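Local structure of Poly(A) ribonuclease POP2 (Saccharomyces cerevisiae, 1UOC) at residues 7-12 and 236-241; 22-27 and 139-144. The protein is a 3'-exoribonuclease preferring poly(A) RNA and probably a catalytic subunit of the CCR4-NOT mRNA deadenylase, this chain being the protein's RNase D domain. All blocks are in the same frame, centred on the assembly; numbering follows the deposited sequence.

Contact 1 (7-12 and 236-241)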
ATOM      1  N   PHE A   7     -21.626   0.871   5.146  1.00 49.79           N
ATOM      2  CA  PHE A   7     -20.560   0.814   6.131  1.00 48.80           C
ATOM      3  C   PHE A   7     -19.890   2.177   6.130  1.00 46.56           C
ATOM      4  O   PHE A   7     -19.112   2.496   5.232  1.00 43.12           O
ATOM      5  CB  PHE A   7     -19.555  -0.288   5.779  1.00 51.24           C
ATOM      6  CG  PHE A   7     -18.351  -0.321   6.678  1.00 53.14           C
ATOM      7  CD1 PHE A   7     -18.491  -0.193   8.058  1.00 54.20           C
ATOM      8  CD2 PHE A   7     -17.073  -0.485   6.145  1.00 54.27           C
ATOM      9  CE1 PHE A   7     -17.374  -0.228   8.895  1.00 55.83           C
ATOM     10  CE2 PHE A   7     -15.946  -0.523   6.976  1.00 54.37           C
ATOM     11  CZ  PHE A   7     -16.098  -0.393   8.350  1.00 55.49           C
ATOM     12  N   LEU A   8     -20.221   2.985   7.134  1.00 46.19           N
ATOM     13  CA  LEU A   8     -19.663   4.319   7.258  1.00 45.93           C
ATOM     14  C   LEU A   8     -18.799   4.432   8.501  1.00 43.81           C
ATOM     15  O   LEU A   8     -19.304   4.536   9.614  1.00 43.92           O
ATOM     16  CB  LEU A   8     -20.784   5.359   7.315  1.00 47.53           C
ATOM     17  CG  LEU A   8     -20.364   6.831   7.400  1.00 50.15           C
ATOM     18  CD1 LEU A   8     -19.389   7.167   6.274  1.00 48.92           C
ATOM     19  CD2 LEU A   8     -21.606   7.718   7.306  1.00 52.74           C
ATOM     20  N   PRO A   9     -17.475   4.422   8.321  1.00 42.80           N
ATOM     21  CA  PRO A   9     -16.524   4.523   9.430  1.00 41.74           C
ATOM     22  C   PRO A   9     -16.669   5.875  10.102  1.00 40.33           C
ATOM     23  O   PRO A   9     -17.186   6.816   9.494  1.00 40.60           O
ATOM     24  CB  PRO A   9     -15.164   4.409   8.739  1.00 40.52           C
ATOM     25  CG  PRO A   9     -15.466   3.726   7.445  1.00 43.05           C
ATOM     26  CD  PRO A   9     -16.763   4.355   7.036  1.00 42.66           C
ATOM     27  N   PRO A  10     -16.215   5.995  11.361  1.00 39.31           N
ATOM     28  CA  PRO A  10     -16.321   7.294  12.042  1.00 40.09           C
ATOM     29  C   PRO A  10     -15.708   8.353  11.119  1.00 41.20           C
ATOM     30  O   PRO A  10     -14.637   8.144  10.553  1.00 41.35           O
ATOM     31  CB  PRO A  10     -15.499   7.080  13.312  1.00 39.12           C
ATOM     32  CG  PRO A  10     -15.743   5.617  13.608  1.00 36.96           C
ATOM     33  CD  PRO A  10     -15.617   4.978  12.246  1.00 38.04           C
ATOM     34  N   PRO A  11     -16.376   9.508  10.962  1.00 43.61           N
ATOM     35  CA  PRO A  11     -15.908  10.600  10.098  1.00 42.32           C
ATOM     36  C   PRO A  11     -14.423  10.942  10.118  1.00 42.20           C
ATOM     37  O   PRO A  11     -13.814  11.091   9.059  1.00 43.49           O
ATOM     38  CB  PRO A  11     -16.773  11.779  10.544  1.00 43.50           C
ATOM     39  CG  PRO A  11     -18.051  11.117  10.880  1.00 42.61           C
ATOM     40  CD  PRO A  11     -17.595   9.918  11.684  1.00 42.54           C
ATOM     41  N   ASN A  12     -13.837  11.070  11.303  1.00 41.54           N
ATOM     42  CA  ASN A  12     -12.427  11.426  11.406  1.00 42.57           C
ATOM     43  C   ASN A  12     -11.443  10.372  10.883  1.00 41.64           C
ATOM     44  O   ASN A  12     -10.244  10.624  10.784  1.00 42.41           O
ATOM     45  CB  ASN A  12     -12.106  11.841  12.856  1.00 45.98           C
ATOM     46  CG  ASN A  12     -10.980  11.028  13.485  1.00 51.73           C
ATOM     47  OD1 ASN A  12     -11.196   9.898  13.937  1.00 55.25           O
ATOM     48  ND2 ASN A  12      -9.771  11.606  13.526  1.00 50.82           N
ATOM     49  N   LEU A 236     -18.697  -4.241   0.482  1.00 45.53           N
ATOM     50  CA  LEU A 236     -18.662  -4.070   1.925  1.00 45.51           C
ATOM     51  C   LEU A 236     -19.526  -2.871   2.290  1.00 46.49           C
ATOM     52  O   LEU A 236     -19.727  -2.556   3.464  1.00 45.95           O
ATOM     53  CB  LEU A 236     -17.226  -3.865   2.405  1.00 46.35           C
ATOM     54  CG  LEU A 236     -16.359  -5.123   2.378  1.00 45.09           C
ATOM     55  CD1 LEU A 236     -14.885  -4.750   2.450  1.00 44.64           C
ATOM     56  CD2 LEU A 236     -16.762  -6.023   3.535  1.00 43.99           C
ATOM     57  N   GLY A 237     -20.030  -2.202   1.257  1.00 47.20           N
ATOM     58  CA  GLY A 237     -20.887  -1.051   1.461  1.00 47.20           C
ATOM     59  C   GLY A 237     -20.218   0.243   1.880  1.00 46.08           C
ATOM     60  O   GLY A 237     -20.773   0.982   2.693  1.00 47.10           O
ATOM     61  N   LEU A 238     -19.038   0.525   1.336  1.00 43.88           N
ATOM     62  CA  LEU A 238     -18.325   1.760   1.653  1.00 41.61           C
ATOM     63  C   LEU A 238     -18.668   2.809   0.601  1.00 41.99           C
ATOM     64  O   LEU A 238     -18.490   2.578  -0.596  1.00 42.63           O
ATOM     65  CB  LEU A 238     -16.815   1.518   1.663  1.00 38.83           C
ATOM     66  CG  LEU A 238     -16.211   0.929   2.934  1.00 38.57           C
ATOM     67  CD1 LEU A 238     -14.959   0.156   2.561  1.00 38.64           C
ATOM     68  CD2 LEU A 238     -15.918   2.041   3.946  1.00 35.88           C
ATOM     69  N   PRO A 239     -19.170   3.977   1.033  1.00 41.20           N
ATOM     70  CA  PRO A 239     -19.534   5.046   0.100  1.00 40.53           C
ATOM     71  C   PRO A 239     -18.366   5.456  -0.777  1.00 39.25           C
ATOM     72  O   PRO A 239     -17.220   5.405  -0.353  1.00 40.69           O
ATOM     73  CB  PRO A 239     -19.974   6.178   1.029  1.00 39.60           C
ATOM     74  CG  PRO A 239     -20.564   5.439   2.167  1.00 40.42           C
ATOM     75  CD  PRO A 239     -19.547   4.343   2.407  1.00 40.66           C
ATOM     76  N   ARG A 240     -18.664   5.872  -1.997  1.00 39.51           N
ATOM     77  CA  ARG A 240     -17.634   6.301  -2.924  1.00 40.44           C
ATOM     78  C   ARG A 240     -17.138   7.703  -2.603  1.00 39.10           C
ATOM     79  O   ARG A 240     -17.204   8.588  -3.461  1.00 38.90           O
ATOM     80  CB  ARG A 240     -18.155   6.296  -4.367  1.00 43.35           C
ATOM     81  CG  ARG A 240     -17.708   5.105  -5.199  1.00 49.43           C
ATOM     82  CD  ARG A 240     -18.549   3.885  -4.924  1.00 52.62           C
ATOM     83  NE  ARG A 240     -18.186   2.745  -5.769  1.00 56.84           N
ATOM     84  CZ  ARG A 240     -17.932   2.811  -7.076  1.00 59.15           C
ATOM     85  NH1 ARG A 240     -17.980   3.970  -7.721  1.00 59.89           N
ATOM     86  NH2 ARG A 240     -17.667   1.700  -7.755  1.00 60.04           N
ATOM     87  N   PHE A 241     -16.648   7.923  -1.385  1.00 37.76           N
ATOM     88  CA  PHE A 241     -16.124   9.248  -1.050  1.00 37.31           C
ATOM     89  C   PHE A 241     -14.956   9.552  -1.993  1.00 36.32           C
ATOM     90  O   PHE A 241     -14.162   8.661  -2.322  1.00 34.58           O
ATOM     91  CB  PHE A 241     -15.639   9.305   0.398  1.00 36.47           C
ATOM     92  CG  PHE A 241     -16.746   9.340   1.414  1.00 35.37           C
ATOM     93  CD1 PHE A 241     -17.020   8.233   2.210  1.00 34.01           C
ATOM     94  CD2 PHE A 241     -17.500  10.491   1.593  1.00 34.12           C
ATOM     95  CE1 PHE A 241     -18.024   8.277   3.170  1.00 34.60           C
ATOM     96  CE2 PHE A 241     -18.510  10.544   2.555  1.00 34.78           C
ATOM     97  CZ  PHE A 241     -18.772   9.437   3.347  1.00 32.90           C
TER
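Phe7 lies against the turn Leu236-Gly237-Leu238, its backbone bonded to the turn and its side chain packed beside it. The Phe7 N-H donates to Gly237 O at 2.6 Å with an N-H...O angle of 162°, nearly straight, although the donor stands 35° out of the carbonyl plane. Gly237 ends helix 229-235 in a Schellman motif, and its phi of 76° is one that favours glycine. From Phe7 CB outward, the partners change from a backbone oxygen to hydrocarbon. Phe7 CB sits 3.2 Å from Leu236 O. Phe7 CG is farther from that oxygen, and from there the ring runs alongside Leu238, the two side chains pointing the same way. Phe7 CD2 touches Leu238 CD2 at 3.5 Å. Phe7 CE2 stays 4.0 Å from Leu238 CD2. Pro9 CG comes over one ring face, toward the rim, and also meets Leu238 CD2 at 3.9 Å, so proline, leucine and phenylalanine form one cluster. On the Phe7 carbonyl side, Pro239 CD approaches Phe7 O at 3.4 Å. Farther along, Leu8 CD1 reaches the edge of the Phe241 ring, 3.6 Å from Phe241 CE1, with the two side chains at about a right angle. Helix 247-264 continues the packing, touching Phe7 through Gln260 and Leu238 through Ser257. No salt bridge links the two segments; a single backbone hydrogen bond and the apolar packing of Phe7, Leu8, Pro9, Leu238 and Phe241, with carbon-to-carbonyl-oxygen approaches beside them, probably hold the N-terminal segment 7-12 in place.

Contact 2 (22-27 and 139-144)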
ATOM      1  N   SER A  22       8.526  19.684   4.127  1.00 42.08           N
ATOM      2  CA  SER A  22       8.363  20.470   5.350  1.00 42.58           C
ATOM      3  C   SER A  22       7.888  19.699   6.590  1.00 41.45           C
ATOM      4  O   SER A  22       8.379  19.952   7.682  1.00 42.30           O
ATOM      5  CB  SER A  22       7.417  21.652   5.102  1.00 41.35           C
ATOM      6  OG  SER A  22       6.134  21.205   4.693  1.00 45.71           O
ATOM      7  N   ASN A  23       6.946  18.767   6.436  1.00 38.65           N
ATOM      8  CA  ASN A  23       6.454  18.019   7.595  1.00 37.03           C
ATOM      9  C   ASN A  23       6.803  16.531   7.600  1.00 36.81           C
ATOM     10  O   ASN A  23       6.252  15.764   8.385  1.00 36.90           O
ATOM     11  CB  ASN A  23       4.940  18.202   7.733  1.00 35.31           C
ATOM     12  CG  ASN A  23       4.183  17.731   6.513  1.00 37.15           C
ATOM     13  OD1 ASN A  23       4.733  17.686   5.414  1.00 34.45           O
ATOM     14  ND2 ASN A  23       2.904  17.391   6.697  1.00 33.59           N
ATOM     15  N   LEU A  24       7.741  16.133   6.746  1.00 35.64           N
ATOM     16  CA  LEU A  24       8.170  14.741   6.660  1.00 36.85           C
ATOM     17  C   LEU A  24       8.602  14.128   8.001  1.00 36.48           C
ATOM     18  O   LEU A  24       8.104  13.075   8.393  1.00 36.11           O
ATOM     19  CB  LEU A  24       9.320  14.605   5.654  1.00 36.01           C
ATOM     20  CG  LEU A  24       9.896  13.197   5.448  1.00 35.79           C
ATOM     21  CD1 LEU A  24       8.789  12.225   5.053  1.00 33.16           C
ATOM     22  CD2 LEU A  24      10.962  13.239   4.370  1.00 34.70           C
ATOM     23  N   TYR A  25       9.520  14.781   8.706  1.00 36.96           N
ATOM     24  CA  TYR A  25      10.007  14.247   9.977  1.00 37.21           C
ATOM     25  C   TYR A  25       9.002  14.248  11.116  1.00 35.08           C
ATOM     26  O   TYR A  25       8.898  13.271  11.854  1.00 34.58           O
ATOM     27  CB  TYR A  25      11.279  14.975  10.400  1.00 37.93           C
ATOM     28  CG  TYR A  25      12.442  14.635   9.507  1.00 39.21           C
ATOM     29  CD1 TYR A  25      12.427  14.982   8.158  1.00 40.12           C
ATOM     30  CD2 TYR A  25      13.528  13.906   9.989  1.00 43.22           C
ATOM     31  CE1 TYR A  25      13.455  14.611   7.308  1.00 41.46           C
ATOM     32  CE2 TYR A  25      14.567  13.524   9.148  1.00 44.34           C
ATOM     33  CZ  TYR A  25      14.519  13.882   7.807  1.00 43.28           C
ATOM     34  OH  TYR A  25      15.533  13.511   6.959  1.00 46.45           O
ATOM     35  N   SER A  26       8.241  15.325  11.250  1.00 34.78           N
ATOM     36  CA  SER A  26       7.254  15.390  12.311  1.00 37.66           C
ATOM     37  C   SER A  26       6.157  14.344  12.112  1.00 38.42           C
ATOM     38  O   SER A  26       5.660  13.769  13.082  1.00 41.13           O
ATOM     39  CB  SER A  26       6.651  16.796  12.389  1.00 36.93           C
ATOM     40  OG  SER A  26       6.174  17.215  11.132  1.00 38.99           O
ATOM     41  N   GLU A  27       5.786  14.079  10.861  1.00 39.42           N
ATOM     42  CA  GLU A  27       4.750  13.072  10.598  1.00 38.68           C
ATOM     43  C   GLU A  27       5.281  11.679  10.902  1.00 37.55           C
ATOM     44  O   GLU A  27       4.540  10.814  11.381  1.00 37.77           O
ATOM     45  CB  GLU A  27       4.259  13.140   9.146  1.00 36.42           C
ATOM     46  CG  GLU A  27       3.567  14.450   8.816  1.00 36.26           C
ATOM     47  CD  GLU A  27       2.402  14.769   9.743  1.00 37.59           C
ATOM     48  OE1 GLU A  27       2.046  15.963   9.837  1.00 42.80           O
ATOM     49  OE2 GLU A  27       1.828  13.846  10.366  1.00 35.59           O
ATOM     50  N   PHE A 139      15.220   8.939  -0.897  1.00 43.38           N
ATOM     51  CA  PHE A 139      16.172   8.256  -0.019  1.00 44.50           C
ATOM     52  C   PHE A 139      15.909   8.622   1.449  1.00 43.69           C
ATOM     53  O   PHE A 139      15.956   7.767   2.334  1.00 43.64           O
ATOM     54  CB  PHE A 139      17.622   8.616  -0.360  1.00 47.69           C
ATOM     55  CG  PHE A 139      18.623   8.010   0.591  1.00 51.41           C
ATOM     56  CD1 PHE A 139      18.894   6.645   0.555  1.00 53.74           C
ATOM     57  CD2 PHE A 139      19.237   8.787   1.577  1.00 53.60           C
ATOM     58  CE1 PHE A 139      19.759   6.058   1.488  1.00 54.32           C
ATOM     59  CE2 PHE A 139      20.106   8.204   2.518  1.00 53.03           C
ATOM     60  CZ  PHE A 139      20.362   6.843   2.472  1.00 53.38           C
ATOM     61  N   GLU A 140      15.641   9.901   1.695  1.00 40.93           N
ATOM     62  CA  GLU A 140      15.370  10.395   3.039  1.00 41.11           C
ATOM     63  C   GLU A 140      14.145   9.692   3.597  1.00 40.76           C
ATOM     64  O   GLU A 140      14.106   9.329   4.773  1.00 39.62           O
ATOM     65  CB  GLU A 140      15.123  11.904   2.995  1.00 42.24           C
ATOM     66  CG  GLU A 140      15.824  12.684   4.087  1.00 48.49           C
ATOM     67  CD  GLU A 140      15.709  14.192   3.901  1.00 52.44           C
ATOM     68  OE1 GLU A 140      16.154  14.700   2.845  1.00 52.45           O
ATOM     69  OE2 GLU A 140      15.178  14.869   4.811  1.00 55.68           O
ATOM     70  N   PHE A 141      13.145   9.510   2.733  1.00 39.31           N
ATOM     71  CA  PHE A 141      11.905   8.842   3.104  1.00 37.35           C
ATOM     72  C   PHE A 141      12.177   7.392   3.464  1.00 38.18           C
ATOM     73  O   PHE A 141      11.716   6.912   4.498  1.00 37.95           O
ATOM     74  CB  PHE A 141      10.894   8.884   1.945  1.00 33.40           C
ATOM     75  CG  PHE A 141       9.684   7.999   2.156  1.00 30.64           C
ATOM     76  CD1 PHE A 141       8.578   8.458   2.875  1.00 27.48           C
ATOM     77  CD2 PHE A 141       9.679   6.682   1.686  1.00 29.02           C
ATOM     78  CE1 PHE A 141       7.486   7.623   3.127  1.00 26.11           C
ATOM     79  CE2 PHE A 141       8.597   5.840   1.931  1.00 27.82           C
ATOM     80  CZ  PHE A 141       7.495   6.316   2.660  1.00 27.76           C
ATOM     81  N   SER A 142      12.930   6.695   2.615  1.00 38.93           N
ATOM     82  CA  SER A 142      13.215   5.288   2.862  1.00 39.97           C
ATOM     83  C   SER A 142      13.977   5.114   4.168  1.00 39.68           C
ATOM     84  O   SER A 142      13.754   4.154   4.900  1.00 39.60           O
ATOM     85  CB  SER A 142      14.002   4.677   1.687  1.00 40.91           C
ATOM     86  OG  SER A 142      15.401   4.840   1.838  1.00 44.52           O
ATOM     87  N   GLN A 143      14.869   6.047   4.470  1.00 40.97           N
ATOM     88  CA  GLN A 143      15.641   5.961   5.700  1.00 42.22           C
ATOM     89  C   GLN A 143      14.691   6.081   6.899  1.00 40.68           C
ATOM     90  O   GLN A 143      14.802   5.332   7.859  1.00 39.61           O
ATOM     91  CB  GLN A 143      16.699   7.065   5.739  1.00 45.32           C
ATOM     92  CG  GLN A 143      17.753   6.869   6.823  1.00 51.47           C
ATOM     93  CD  GLN A 143      18.549   5.579   6.649  1.00 54.80           C
ATOM     94  OE1 GLN A 143      19.135   5.331   5.586  1.00 56.17           O
ATOM     95  NE2 GLN A 143      18.576   4.753   7.696  1.00 53.07           N
ATOM     96  N   LEU A 144      13.753   7.024   6.838  1.00 39.40           N
ATOM     97  CA  LEU A 144      12.797   7.192   7.924  1.00 38.05           C
ATOM     98  C   LEU A 144      11.906   5.945   8.072  1.00 38.85           C
ATOM     99  O   LEU A 144      11.499   5.579   9.186  1.00 37.46           O
ATOM    100  CB  LEU A 144      11.940   8.431   7.673  1.00 35.58           C
ATOM    101  CG  LEU A 144      12.635   9.769   7.954  1.00 38.37           C
ATOM    102  CD1 LEU A 144      11.711  10.956   7.645  1.00 36.58           C
ATOM    103  CD2 LEU A 144      13.042   9.799   9.411  1.00 38.26           C
TER
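Tyr25 and Glu140 start their approach from different torsions. Tyr25 has CG anti to its own carbonyl carbon (chi1 -70°), while Glu140 has its CG set by a chi1 of -136°, well off a staggered position, and an extended chi2 carries CD onward. The phenol and the carboxylate meet at 2.6 Å between Tyr25 OH and Glu140 OE2. The hydroxyl donates to the anti side of OE2, 25° out of the carboxylate plane, and OE2 in turn lies at the edge of the ring, close to its plane. Contact extends back along the glutamate, with Glu140 CG 3.0 Å from Tyr25 OH. Leu144, one helical turn on from Glu140, covers a face of the same ring. Leu144 CD1 stands 3.9 Å above the centre of the Tyr25 ring, almost on the normal, a CH-pi contact, while Leu144 CD2 lies 4.0 Å from Tyr25 CE2. The same Leu144 CD1 methyl also touches Leu24 CG at 3.6 Å, so it meets two neighbouring side chains of helix 24-34. In this mixed-sheet DEDD nuclease fold, helix 24-34 is tied to the sheet through Glu27, which bonds to Arg17 and Trp100, whereas Phe141 of helix 138-146 packs edge-to-face with Phe102 and Phe104. An alanine in place of Glu140 removes the carboxylate, which would probably leave the Tyr25 hydroxyl without its partner across the contact and the Tyr25 ring freer to shift beneath Leu144 CD1. Glu140 OE1 has a long, weak ion pair with Lys21. On the buried side, Leu24 CD1 lies 4.4 Å from Phe141 CD1, at the ring edge, and both residues rest on Ile136.

Overall arrangement
The contacts sit in separate parts of one RNase domain: their centres are 29 Å apart, their nearest atoms about 12 Å apart, and they do not touch. Along the chain, both segments of contact 2 fall between the two of contact 1. Contact 1 ties the N-terminal lead-in to strand 17-19 onto the loop between helix 229-235 and the last helix, 247-264, while contact 2 packs helix 24-34 against helix 138-146. Neither contact includes a predicted catalytic metal ligand; the Phe241 side chain is about 10 Å from that of Gln250, and the Phe141 side chain about 11 Å from those of Ser44 and Asp166.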